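Local coordinates for protein methyl-coenzyme M reductase subunit beta (Methanosarcina barkeri, PDB 1E6Y) that forms part of methyl-coenzyme M reductase, the nickel F430 enzyme that releases methane from methyl-coenzyme M with coenzyme B as reductant in the last step of methanogenesis, at residues Val196-Asn201 against Phe403-Thr408; Ile213-Gly218 against Ala386-Cys391; Asp96-Lys101 against Ser107-Ser112; Gln240-Asn245 against Glu424-Val429. One frame throughout, in Å; residues are numbered along the deposited sequence.

In the fold
Contacts 1, 2 and 4 belong to the helical C-terminal part of the subunit, whereas contact 3 is a beta hairpin of the N-terminal part, about 20 Å from the centre of the chain and only partly buried. Contact 2 lies deepest. It has no helix in common with contacts 1 and 4 but touches both: Cys391 packs on Val196 of contact 1, and Ile213 packs on Pro425 and Val429 of contact 4. Chemistry follows place. Contacts 1 and 4 join helix ends mainly through aliphatic side chains, contact 2 sets a buried carboxylate and a water against a helix start, and contact 3 is held by backbone hydrogen bonds and an amide pair.

Contact 1 of 4, residues Val196-Asn201 against Phe403-Thr408; sequences VAAISN and FSIEST
Two alanines of Val196-Asn201 receive the branched side chain of Ile405, and this apolar packing makes up the direct contact. The isoleucine straddles the pair: its CD1 lies 3.7 Å from Ala197 CB, while its other branch, CG2, comes within 3.4 Å of Ala198 CB, tighter than usual for two methyl carbons. With CG1 placed beside the backbone N (chi1 -66°) and CG2 beside the carbonyl carbon, the two branches spread apart and each finds its own alanine. Alanine suits these places because its single methyl lets the backbones close in, to 6.0 Å between Ala198 CA and Ile405 CA. The pairing joins the C-terminal part of helix 193-199 to the first turn of helix 405-416 in the helical C-terminal part of the subunit, and Val394 of helix 387-395 packs against both Ala197 and Ile405.

Polar groups finish the two helix ends. On one side Asn201, with positive phi, ends helix 193-199 in a Schellman motif, and Ser200 OG donates to Ala197 O at 2.9 Å, approaching 32° from the carbonyl plane. On the other, Ser404 is the N-cap of helix 405-416, its OG accepting a weak bond from Ser407 N at 3.4 Å. A serine fits there because its short hydroxyl can turn back to the Ser407 amide. Electrostatics add one link between the two regions, a salt bridge from Glu406 OE1 to Arg202.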
loop_
_atom_site.group_PDB
_atom_site.type_symbol
_atom_site.label_atom_id
_atom_site.label_comp_id
_atom_site.label_asym_id
_atom_site.label_seq_id
_atom_site.Cartn_x
_atom_site.Cartn_y
_atom_site.Cartn_z
ATOM N N VAL E 196 24.951 -8.684 5.972
ATOM C CA VAL E 196 26.292 -8.305 5.546
ATOM C C VAL E 196 27.331 -8.745 6.573
ATOM O O VAL E 196 28.341 -9.353 6.214
ATOM C CB VAL E 196 26.390 -6.775 5.324
ATOM C CG1 VAL E 196 27.804 -6.388 4.910
ATOM C CG2 VAL E 196 25.395 -6.343 4.253
ATOM N N ALA E 197 27.043 -8.504 7.852
ATOM C CA ALA E 197 27.923 -8.938 8.936
ATOM C C ALA E 197 28.070 -10.459 8.986
ATOM O O ALA E 197 29.156 -10.971 9.264
ATOM C CB ALA E 197 27.405 -8.418 10.270
ATOM N N ALA E 198 26.974 -11.173 8.729
ATOM C CA ALA E 198 26.990 -12.634 8.665
ATOM C C ALA E 198 27.911 -13.116 7.553
ATOM O O ALA E 198 28.758 -13.981 7.767
ATOM C CB ALA E 198 25.581 -13.165 8.433
ATOM N N ILE E 199 27.743 -12.538 6.368
ATOM C CA ILE E 199 28.551 -12.894 5.205
ATOM C C ILE E 199 30.040 -12.597 5.427
ATOM O O ILE E 199 30.902 -13.376 5.013
ATOM C CB ILE E 199 28.049 -12.147 3.946
ATOM C CG1 ILE E 199 26.660 -12.663 3.564
ATOM C CG2 ILE E 199 29.017 -12.344 2.790
ATOM C CD1 ILE E 199 25.938 -11.793 2.563
ATOM N N SER E 200 30.323 -11.526 6.166
ATOM C CA SER E 200 31.697 -11.107 6.440
ATOM C C SER E 200 32.380 -11.971 7.499
ATOM O O SER E 200 33.564 -11.784 7.784
ATOM C CB SER E 200 31.723 -9.645 6.891
ATOM O OG SER E 200 31.410 -9.519 8.270
ATOM N N ASN E 201 31.625 -12.891 8.096
ATOM C CA ASN E 201 32.111 -13.715 9.203
ATOM C C ASN E 201 32.532 -12.856 10.399
ATOM O O ASN E 201 33.526 -13.139 11.071
ATOM C CB ASN E 201 33.270 -14.598 8.731
ATOM C CG ASN E 201 32.824 -15.671 7.751
ATOM O OD1 ASN E 201 32.583 -16.815 8.139
ATOM N ND2 ASN E 201 32.665 -15.293 6.481
ATOM N N PHE E 403 18.119 -9.403 18.502
ATOM C CA PHE E 403 18.029 -9.740 17.093
ATOM C C PHE E 403 19.416 -9.763 16.479
ATOM O O PHE E 403 19.809 -8.872 15.723
ATOM C CB PHE E 403 17.087 -8.770 16.385
ATOM C CG PHE E 403 15.677 -8.868 16.881
ATOM C CD1 PHE E 403 15.232 -8.034 17.902
ATOM C CD2 PHE E 403 14.875 -9.939 16.498
ATOM C CE1 PHE E 403 14.023 -8.273 18.546
ATOM C CE2 PHE E 403 13.663 -10.188 17.137
ATOM C CZ PHE E 403 13.239 -9.353 18.165
ATOM N N SER E 404 20.156 -10.796 16.868
ATOM C CA SER E 404 21.550 -10.976 16.496
ATOM C C SER E 404 21.680 -11.471 15.062
ATOM O O SER E 404 20.684 -11.789 14.408
ATOM C CB SER E 404 22.202 -11.985 17.441
ATOM O OG SER E 404 21.489 -13.209 17.440
ATOM N N ILE E 405 22.923 -11.552 14.597
ATOM C CA ILE E 405 23.239 -12.103 13.285
ATOM C C ILE E 405 22.639 -13.500 13.123
ATOM O O ILE E 405 21.985 -13.791 12.125
ATOM C CB ILE E 405 24.775 -12.175 13.083
ATOM C CG1 ILE E 405 25.362 -10.761 13.025
ATOM C CG2 ILE E 405 25.107 -12.933 11.810
ATOM C CD1 ILE E 405 26.869 -10.719 13.161
ATOM N N GLU E 406 22.803 -14.327 14.150
ATOM C CA GLU E 406 22.273 -15.688 14.151
ATOM C C GLU E 406 20.748 -15.688 14.081
ATOM O O GLU E 406 20.154 -16.516 13.394
ATOM C CB GLU E 406 22.726 -16.429 15.411
ATOM C CG GLU E 406 24.211 -16.284 15.727
ATOM C CD GLU E 406 24.521 -15.059 16.580
ATOM O OE1 GLU E 406 25.095 -14.084 16.051
ATOM O OE2 GLU E 406 24.202 -15.082 17.789
ATOM N N SER E 407 20.130 -14.731 14.768
ATOM C CA SER E 407 18.675 -14.635 14.846
ATOM C C SER E 407 18.042 -14.355 13.488
ATOM O O SER E 407 17.067 -15.004 13.106
ATOM C CB SER E 407 18.278 -13.533 15.833
ATOM O OG SER E 407 16.874 -13.339 15.859
ATOM N N THR E 408 18.593 -13.383 12.768
ATOM C CA THR E 408 17.977 -12.905 11.531
ATOM C C THR E 408 18.633 -13.466 10.274
ATOM O O THR E 408 18.004 -13.516 9.218
ATOM C CB THR E 408 18.013 -11.360 11.440
ATOM O OG1 THR E 408 19.367 -10.920 11.276
ATOM C CG2 THR E 408 17.426 -10.731 12.696
#

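Contact 2 of 4, residues Ile213-Gly218 against Ala386-Cys391; sequences IYEQSG and AIPCVC
The backbones of Ile213-Gly218 and Ala386-Cys391 come nearest at Glu215 and Ile387, where the CA atoms are 7.6 Å apart. This is helix-to-helix packing in the buried core of the subunit: the second half of helix 204-221 faces the first turn of helix 387-395, and the long side chain of Glu215 bridges the gap.

Glu215 points at the other helix and crosses both Ile387 and Pro388 at about a right angle. Its CG rests against Pro388 CD at 4.2 Å, and the bend at chi2 (-69°) turns the carboxylate across Ile387, with OE2 3.8 Å from Ile387 CB. The aliphatic part of the glutamate thus serves as packing material, while a buried carboxylate would probably be costly without a partner. Arg189 supplies one through a salt bridge to OE2. Proline suits the first turn of a helix, where its nitrogen, lacking a hydrogen, leaves no carbonyl unserved. On the first helix Ser217 OG turns back to Ile213 O at 2.7 Å; this oxygen also accepts from Ser217 N, the two donors arriving from opposite faces of the carbonyl plane. The side chain of Ile387 lies about 11 Å from Gly366, a coenzyme B binding residue. A water bridges the two segments, accepting from Ile387 N at 2.9 Å and donating to Glu215 OE2 at 2.8 Å.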
loop_
_atom_site.group_PDB
_atom_site.type_symbol
_atom_site.label_atom_id
_atom_site.label_comp_id
_atom_site.label_asym_id
_atom_site.label_seq_id
_atom_site.Cartn_x
_atom_site.Cartn_y
_atom_site.Cartn_z
ATOM N N ILE E 213 30.081 -1.437 -1.092
ATOM C CA ILE E 213 29.905 -1.900 -2.464
ATOM C C ILE E 213 28.423 -1.948 -2.829
ATOM O O ILE E 213 28.018 -1.404 -3.857
ATOM C CB ILE E 213 30.555 -3.290 -2.654
ATOM C CG1 ILE E 213 32.081 -3.146 -2.619
ATOM C CG2 ILE E 213 30.100 -3.926 -3.969
ATOM C CD1 ILE E 213 32.821 -4.449 -2.447
ATOM N N TYR E 214 27.606 -2.487 -1.928
ATOM C CA TYR E 214 26.164 -2.557 -2.153
ATOM C C TYR E 214 25.534 -1.165 -2.144
ATOM O O TYR E 214 24.757 -0.824 -3.037
ATOM C CB TYR E 214 25.493 -3.425 -1.084
ATOM C CG TYR E 214 25.712 -4.917 -1.247
ATOM C CD1 TYR E 214 25.919 -5.728 -0.132
ATOM C CD2 TYR E 214 25.617 -5.530 -2.501
ATOM C CE1 TYR E 214 26.017 -7.112 -0.254
ATOM C CE2 TYR E 214 25.718 -6.914 -2.633
ATOM C CZ TYR E 214 25.915 -7.697 -1.505
ATOM O OH TYR E 214 26.002 -9.064 -1.618
ATOM N N GLU E 215 25.886 -0.364 -1.142
ATOM C CA GLU E 215 25.326 0.977 -0.989
ATOM C C GLU E 215 25.651 1.876 -2.172
ATOM O O GLU E 215 24.760 2.515 -2.730
ATOM C CB GLU E 215 25.836 1.624 0.301
ATOM C CG GLU E 215 25.058 1.213 1.545
ATOM C CD GLU E 215 23.647 1.774 1.557
ATOM O OE1 GLU E 215 22.735 1.120 1.011
ATOM O OE2 GLU E 215 23.450 2.869 2.121
ATOM N N GLN E 216 26.916 1.898 -2.579
ATOM C CA GLN E 216 27.323 2.740 -3.698
ATOM C C GLN E 216 26.815 2.224 -5.037
ATOM O O GLN E 216 26.500 3.015 -5.924
ATOM C CB GLN E 216 28.846 2.901 -3.733
ATOM C CG GLN E 216 29.410 3.705 -2.556
ATOM C CD GLN E 216 28.699 5.035 -2.337
ATOM O OE1 GLN E 216 28.237 5.674 -3.285
ATOM N NE2 GLN E 216 28.614 5.458 -1.081
ATOM N N SER E 217 26.647 0.910 -5.156
ATOM C CA SER E 217 25.972 0.340 -6.319
ATOM C C SER E 217 24.525 0.822 -6.372
ATOM O O SER E 217 24.007 1.142 -7.443
ATOM C CB SER E 217 26.012 -1.188 -6.273
ATOM O OG SER E 217 27.335 -1.663 -6.452
ATOM N N GLY E 218 23.918 0.965 -5.195
ATOM C CA GLY E 218 22.597 1.557 -5.092
ATOM C C GLY E 218 22.581 3.026 -5.478
ATOM O O GLY E 218 21.776 3.433 -6.314
ATOM N N ALA E 386 26.509 5.801 5.757
ATOM C CA ALA E 386 26.071 5.468 7.110
ATOM C C ALA E 386 25.983 3.958 7.347
ATOM O O ALA E 386 26.533 3.441 8.319
ATOM C CB ALA E 386 24.722 6.128 7.398
ATOM N N ILE E 387 25.311 3.254 6.441
ATOM C CA ILE E 387 25.046 1.829 6.605
ATOM C C ILE E 387 26.294 0.933 6.687
ATOM O O ILE E 387 26.304 -0.039 7.448
ATOM C CB ILE E 387 24.083 1.327 5.491
ATOM C CG1 ILE E 387 22.674 1.862 5.763
ATOM C CG2 ILE E 387 24.059 -0.203 5.427
ATOM C CD1 ILE E 387 22.081 1.384 7.081
ATOM N N PRO E 388 27.379 1.275 5.962
ATOM C CA PRO E 388 28.618 0.504 6.134
ATOM C C PRO E 388 29.140 0.484 7.573
ATOM O O PRO E 388 29.615 -0.548 8.051
ATOM C CB PRO E 388 29.592 1.189 5.180
ATOM C CG PRO E 388 28.714 1.691 4.092
ATOM C CD PRO E 388 27.470 2.177 4.800
ATOM N N CYS E 389 28.964 1.595 8.285
ATOM C CA CYS E 389 29.322 1.671 9.699
ATOM C C CYS E 389 28.436 0.774 10.559
ATOM O O CYS E 389 28.910 0.145 11.507
ATOM C CB CYS E 389 29.220 3.114 10.193
ATOM S SG CYS E 389 30.177 4.286 9.213
ATOM N N VAL E 390 27.155 0.703 10.211
ATOM C CA VAL E 390 26.216 -0.167 10.913
ATOM C C VAL E 390 26.592 -1.643 10.756
ATOM O O VAL E 390 26.594 -2.390 11.729
ATOM C CB VAL E 390 24.770 0.061 10.416
ATOM C CG1 VAL E 390 23.798 -0.830 11.176
ATOM C CG2 VAL E 390 24.389 1.521 10.593
ATOM N N CYS E 391 26.976 -2.042 9.547
ATOM C CA CYS E 391 27.387 -3.421 9.300
ATOM C C CYS E 391 28.645 -3.785 10.081
ATOM O O CYS E 391 28.747 -4.890 10.620
ATOM C CB CYS E 391 27.617 -3.645 7.805
ATOM S SG CYS E 391 26.120 -3.491 6.816
HETATM O O HOH W 1 24.369 4.566 4.088
#

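Contact 3 of 4, residues Asp96-Lys101 against Ser107-Ser112; sequences DTNVIK and SLLIQS
Strands 98-101 and 107-111 run antiparallel, their axes 4.7 Å apart at an angle of 169°, with Asn98-Gln111 and Ile100-Leu109 as hydrogen-bonded pairs and Val99-Ile110 and Lys101-Leu108 as non-hydrogen-bonded ones. Each hydrogen-bonded pair is tied both ways, as by Asn98 N to Gln111 O at 3.0 Å and Gln111 N to Asn98 O at 2.8 Å.

Asn98 and Gln111 lie side by side and repeat the bond with their side chains: Asn98 ND2 donates to Gln111 OE1 at 2.9 Å, nearly straight at 167°. The acceptor lies in the amide plane of Asn98, yet the two amides are turned 58° apart. Gln111 NE2 also bonds to Ser41 OG, so both ends of this amide are engaged. Together the strands form a beta hairpin, whose second strand also bonds to strand 41-45, placing 98-102 at the outside of this chain's antiparallel sheet.

Beside the amides, Ile100 CD1 meets Leu109 CD2 at 4.0 Å, and Leu109 continues onto Val415 and Phe416 of helix 405-416. Beta-branched Val99, suited to an extended strand, shares the opposite face with Ile110, their CG2 atoms 4.3 Å apart; on that face helix 78-89 packs on Ile110, and Lys101 NZ reaches Asp79 in a salt bridge.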
loop_
_atom_site.group_PDB
_atom_site.type_symbol
_atom_site.label_atom_id
_atom_site.label_comp_id
_atom_site.label_asym_id
_atom_site.label_seq_id
_atom_site.Cartn_x
_atom_site.Cartn_y
_atom_site.Cartn_z
ATOM N N ASP E 96 26.980 -21.622 -15.845
ATOM C CA ASP E 96 27.455 -21.176 -14.541
ATOM C C ASP E 96 26.447 -21.401 -13.412
ATOM O O ASP E 96 26.597 -20.851 -12.322
ATOM C CB ASP E 96 27.860 -19.698 -14.613
ATOM C CG ASP E 96 26.747 -18.804 -15.133
ATOM O OD1 ASP E 96 26.128 -19.135 -16.163
ATOM O OD2 ASP E 96 26.505 -17.752 -14.513
ATOM N N THR E 97 25.456 -22.258 -13.650
ATOM C CA THR E 97 24.577 -22.713 -12.577
ATOM C C THR E 97 25.392 -23.429 -11.504
ATOM O O THR E 97 26.305 -24.200 -11.810
ATOM C CB THR E 97 23.500 -23.684 -13.097
ATOM O OG1 THR E 97 22.792 -23.075 -14.181
ATOM C CG2 THR E 97 22.517 -24.037 -11.991
ATOM N N ASN E 98 25.080 -23.139 -10.246
ATOM C CA ASN E 98 25.784 -23.750 -9.128
ATOM C C ASN E 98 24.820 -24.045 -7.989
ATOM O O ASN E 98 24.167 -23.142 -7.468
ATOM C CB ASN E 98 26.905 -22.823 -8.648
ATOM C CG ASN E 98 27.834 -23.495 -7.657
ATOM O OD1 ASN E 98 28.205 -24.658 -7.825
ATOM N ND2 ASN E 98 28.212 -22.765 -6.611
ATOM N N VAL E 99 24.663 -25.328 -7.676
ATOM C CA VAL E 99 23.817 -25.750 -6.568
ATOM C C VAL E 99 24.629 -26.591 -5.584
ATOM O O VAL E 99 25.100 -27.682 -5.918
ATOM C CB VAL E 99 22.599 -26.564 -7.062
ATOM C CG1 VAL E 99 21.692 -26.922 -5.889
ATOM C CG2 VAL E 99 21.827 -25.765 -8.101
ATOM N N ILE E 100 24.807 -26.055 -4.382
ATOM C CA ILE E 100 25.677 -26.653 -3.377
ATOM C C ILE E 100 24.885 -27.027 -2.130
ATOM O O ILE E 100 24.054 -26.254 -1.650
ATOM C CB ILE E 100 26.815 -25.676 -2.971
ATOM C CG1 ILE E 100 27.661 -25.319 -4.193
ATOM C CG2 ILE E 100 27.697 -26.302 -1.902
ATOM C CD1 ILE E 100 28.680 -24.231 -3.924
ATOM N N LYS E 101 25.140 -28.230 -1.627
ATOM C CA LYS E 101 24.611 -28.671 -0.343
ATOM C C LYS E 101 25.447 -28.075 0.791
ATOM O O LYS E 101 26.676 -28.158 0.777
ATOM C CB LYS E 101 24.642 -30.201 -0.273
ATOM C CG LYS E 101 24.050 -30.778 0.996
ATOM C CD LYS E 101 24.304 -32.274 1.098
ATOM C CE LYS E 101 25.767 -32.574 1.373
ATOM N NZ LYS E 101 25.975 -34.027 1.616
ATOM N N SER E 107 20.469 -27.227 4.156
ATOM C CA SER E 107 20.149 -26.136 3.240
ATOM C C SER E 107 20.923 -26.222 1.928
ATOM O O SER E 107 21.885 -26.984 1.816
ATOM C CB SER E 107 20.415 -24.786 3.912
ATOM O OG SER E 107 21.794 -24.600 4.167
ATOM N N LEU E 108 20.454 -25.485 0.924
ATOM C CA LEU E 108 21.114 -25.421 -0.378
ATOM C C LEU E 108 21.462 -23.983 -0.740
ATOM O O LEU E 108 20.711 -23.060 -0.430
ATOM C CB LEU E 108 20.209 -25.986 -1.480
ATOM C CG LEU E 108 19.772 -27.450 -1.445
ATOM C CD1 LEU E 108 18.808 -27.709 -2.596
ATOM C CD2 LEU E 108 20.984 -28.370 -1.539
ATOM N N LEU E 109 22.594 -23.808 -1.414
ATOM C CA LEU E 109 22.851 -22.607 -2.197
ATOM C C LEU E 109 22.407 -22.880 -3.629
ATOM O O LEU E 109 22.839 -23.859 -4.241
ATOM C CB LEU E 109 24.346 -22.262 -2.180
ATOM C CG LEU E 109 24.837 -21.161 -3.128
ATOM C CD1 LEU E 109 24.251 -19.810 -2.732
ATOM C CD2 LEU E 109 26.358 -21.110 -3.101
ATOM N N ILE E 110 21.474 -22.075 -4.126
ATOM C CA ILE E 110 21.056 -22.175 -5.520
ATOM C C ILE E 110 21.440 -20.907 -6.259
ATOM O O ILE E 110 20.872 -19.840 -6.018
ATOM C CB ILE E 110 19.529 -22.387 -5.653
ATOM C CG1 ILE E 110 19.093 -23.618 -4.855
ATOM C CG2 ILE E 110 19.151 -22.558 -7.129
ATOM C CD1 ILE E 110 17.608 -23.881 -4.912
ATOM N N GLN E 111 22.465 -21.011 -7.097
ATOM C CA GLN E 111 22.873 -19.905 -7.949
ATOM C C GLN E 111 22.402 -20.167 -9.372
ATOM O O GLN E 111 22.844 -21.122 -10.016
ATOM C CB GLN E 111 24.395 -19.741 -7.924
ATOM C CG GLN E 111 24.979 -19.718 -6.523
ATOM C CD GLN E 111 26.409 -19.231 -6.496
ATOM O OE1 GLN E 111 27.339 -19.989 -6.762
ATOM N NE2 GLN E 111 26.594 -17.959 -6.160
ATOM N N SER E 112 21.414 -19.389 -9.806
ATOM C CA SER E 112 20.940 -19.441 -11.184
ATOM C C SER E 112 22.074 -19.045 -12.121
ATOM O O SER E 112 22.953 -18.265 -11.747
ATOM C CB SER E 112 19.761 -18.482 -11.375
ATOM O OG SER E 112 18.564 -19.032 -10.856
#

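Contact 4 of 4, residues Gln240-Asn245 against Glu424-Val429; sequences QGLNAN and EPIKAV
The C-terminal end of helix 228-241 meets the short helix 425-429 near the end of the chain, and the joint is made mainly of aliphatic side chains. Leu242, the first residue to leave the helical path, supplies most of one side. Its two methyls take different partners: CD1 touches Val429 CG1 at 4.0 Å, and CD2 faces Ile426 CG1 at 4.2 Å. The leucine crosses Val429 at about a right angle, and its methyls reach the partners although its CB does not aim straight at them. On Ile426 the other branch, CG2, lies beside the carbonyl carbon and comes 4.1 Å from Leu242 O, so the isoleucine touches backbone as well as side chain. Branched residues fit here because each offers methyls in two directions. The backbones come closest at Leu242 CA and Ile426 CA, 5.8 Å apart.

Polar side chains bond beside this patch. Lys427 NZ forms a salt bridge with Glu424 OE2 at 3.0 Å, three residues back, on the syn side of the carboxylate and 30° from its plane; Glu424 itself occupies the N-cap position. Asn243, with the positive phi that asparagine tolerates well, accepts from Tyr249 N through OD1, and its ND2 bonds to Asn246 OD1. Ile6 packs on both Leu242 and Ile426, and Ala209 on Ile426, so this aliphatic packing of two helix ends is flanked by strand 3-7 and helix 204-221 of the largely helical fold.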
loop_
_atom_site.group_PDB
_atom_site.type_symbol
_atom_site.label_atom_id
_atom_site.label_comp_id
_atom_site.label_asym_id
_atom_site.label_seq_id
_atom_site.Cartn_x
_atom_site.Cartn_y
_atom_site.Cartn_z
ATOM N N GLN E 240 36.323 5.307 2.545
ATOM C CA GLN E 240 35.544 4.687 3.610
ATOM C C GLN E 240 35.366 3.186 3.392
ATOM O O GLN E 240 35.537 2.394 4.321
ATOM C CB GLN E 240 34.170 5.348 3.740
ATOM C CG GLN E 240 33.391 4.893 4.968
ATOM C CD GLN E 240 31.956 5.377 4.964
ATOM O OE1 GLN E 240 31.206 5.129 4.019
ATOM N NE2 GLN E 240 31.558 6.056 6.034
ATOM N N GLY E 241 35.044 2.800 2.161
ATOM C CA GLY E 241 34.707 1.415 1.892
ATOM C C GLY E 241 35.893 0.487 1.715
ATOM O O GLY E 241 35.870 -0.652 2.187
ATOM N N LEU E 242 36.930 0.964 1.031
ATOM C CA LEU E 242 38.002 0.086 0.580
ATOM C C LEU E 242 39.363 0.435 1.182
ATOM O O LEU E 242 40.404 0.031 0.654
ATOM C CB LEU E 242 38.072 0.105 -0.951
ATOM C CG LEU E 242 36.783 -0.316 -1.671
ATOM C CD1 LEU E 242 36.972 -0.225 -3.182
ATOM C CD2 LEU E 242 36.400 -1.739 -1.264
ATOM N N ASN E 243 39.341 1.160 2.301
ATOM C CA ASN E 243 40.541 1.442 3.093
ATOM C C ASN E 243 41.660 2.052 2.238
ATOM O O ASN E 243 42.820 1.641 2.320
ATOM C CB ASN E 243 41.022 0.158 3.788
ATOM C CG ASN E 243 42.146 0.405 4.786
ATOM O OD1 ASN E 243 42.258 1.487 5.360
ATOM N ND2 ASN E 243 42.968 -0.610 5.010
ATOM N N ALA E 244 41.297 3.039 1.420
ATOM C CA ALA E 244 42.254 3.707 0.542
ATOM C C ALA E 244 43.391 4.340 1.337
ATOM O O ALA E 244 43.162 4.970 2.375
ATOM C CB ALA E 244 41.551 4.767 -0.291
ATOM N N ASN E 245 44.617 4.083 0.885
ATOM C CA ASN E 245 45.830 4.628 1.493
ATOM C C ASN E 245 46.012 4.229 2.951
ATOM O O ASN E 245 46.818 4.825 3.666
ATOM C CB ASN E 245 45.858 6.154 1.354
ATOM C CG ASN E 245 45.887 6.606 -0.093
ATOM O OD1 ASN E 245 46.213 5.830 -0.992
ATOM N ND2 ASN E 245 45.514 7.858 -0.327
ATOM N N GLU E 424 35.679 -11.579 1.363
ATOM C CA GLU E 424 36.867 -10.736 1.243
ATOM C C GLU E 424 36.762 -9.747 0.087
ATOM O O GLU E 424 37.487 -9.851 -0.904
ATOM C CB GLU E 424 38.120 -11.603 1.086
ATOM C CG GLU E 424 38.424 -12.459 2.304
ATOM C CD GLU E 424 39.827 -13.019 2.289
ATOM O OE1 GLU E 424 40.069 -13.995 1.548
ATOM O OE2 GLU E 424 40.683 -12.496 3.033
ATOM N N PRO E 425 35.869 -8.750 0.214
ATOM C CA PRO E 425 35.486 -7.888 -0.909
ATOM C C PRO E 425 36.572 -6.906 -1.341
ATOM O O PRO E 425 36.643 -6.544 -2.512
ATOM C CB PRO E 425 34.236 -7.172 -0.399
ATOM C CG PRO E 425 34.402 -7.158 1.081
ATOM C CD PRO E 425 35.054 -8.473 1.414
ATOM N N ILE E 426 37.424 -6.493 -0.403
ATOM C CA ILE E 426 38.527 -5.588 -0.724
ATOM C C ILE E 426 39.569 -6.305 -1.581
ATOM O O ILE E 426 40.025 -5.775 -2.595
ATOM C CB ILE E 426 39.220 -5.046 0.550
ATOM C CG1 ILE E 426 38.190 -4.415 1.489
ATOM C CG2 ILE E 426 40.276 -4.018 0.165
ATOM C CD1 ILE E 426 38.775 -3.898 2.792
ATOM N N LYS E 427 39.921 -7.523 -1.173
ATOM C CA LYS E 427 40.806 -8.380 -1.955
ATOM C C LYS E 427 40.209 -8.708 -3.322
ATOM O O LYS E 427 40.930 -8.799 -4.315
ATOM C CB LYS E 427 41.095 -9.674 -1.193
ATOM C CG LYS E 427 42.019 -9.496 0.004
ATOM C CD LYS E 427 42.418 -10.836 0.601
ATOM C CE LYS E 427 43.318 -10.647 1.814
ATOM N NZ LYS E 427 43.554 -11.935 2.531
ATOM N N ALA E 428 38.887 -8.865 -3.366
ATOM C CA ALA E 428 38.170 -9.097 -4.619
ATOM C C ALA E 428 38.334 -7.912 -5.570
ATOM O O ALA E 428 38.675 -8.086 -6.741
ATOM C CB ALA E 428 36.688 -9.340 -4.336
ATOM N N VAL E 429 38.115 -6.709 -5.050
ATOM C CA VAL E 429 38.203 -5.495 -5.853
ATOM C C VAL E 429 39.636 -5.209 -6.305
ATOM O O VAL E 429 39.854 -4.753 -7.428
ATOM C CB VAL E 429 37.644 -4.276 -5.079
ATOM C CG1 VAL E 429 37.916 -2.993 -5.844
ATOM C CG2 VAL E 429 36.148 -4.444 -4.862
#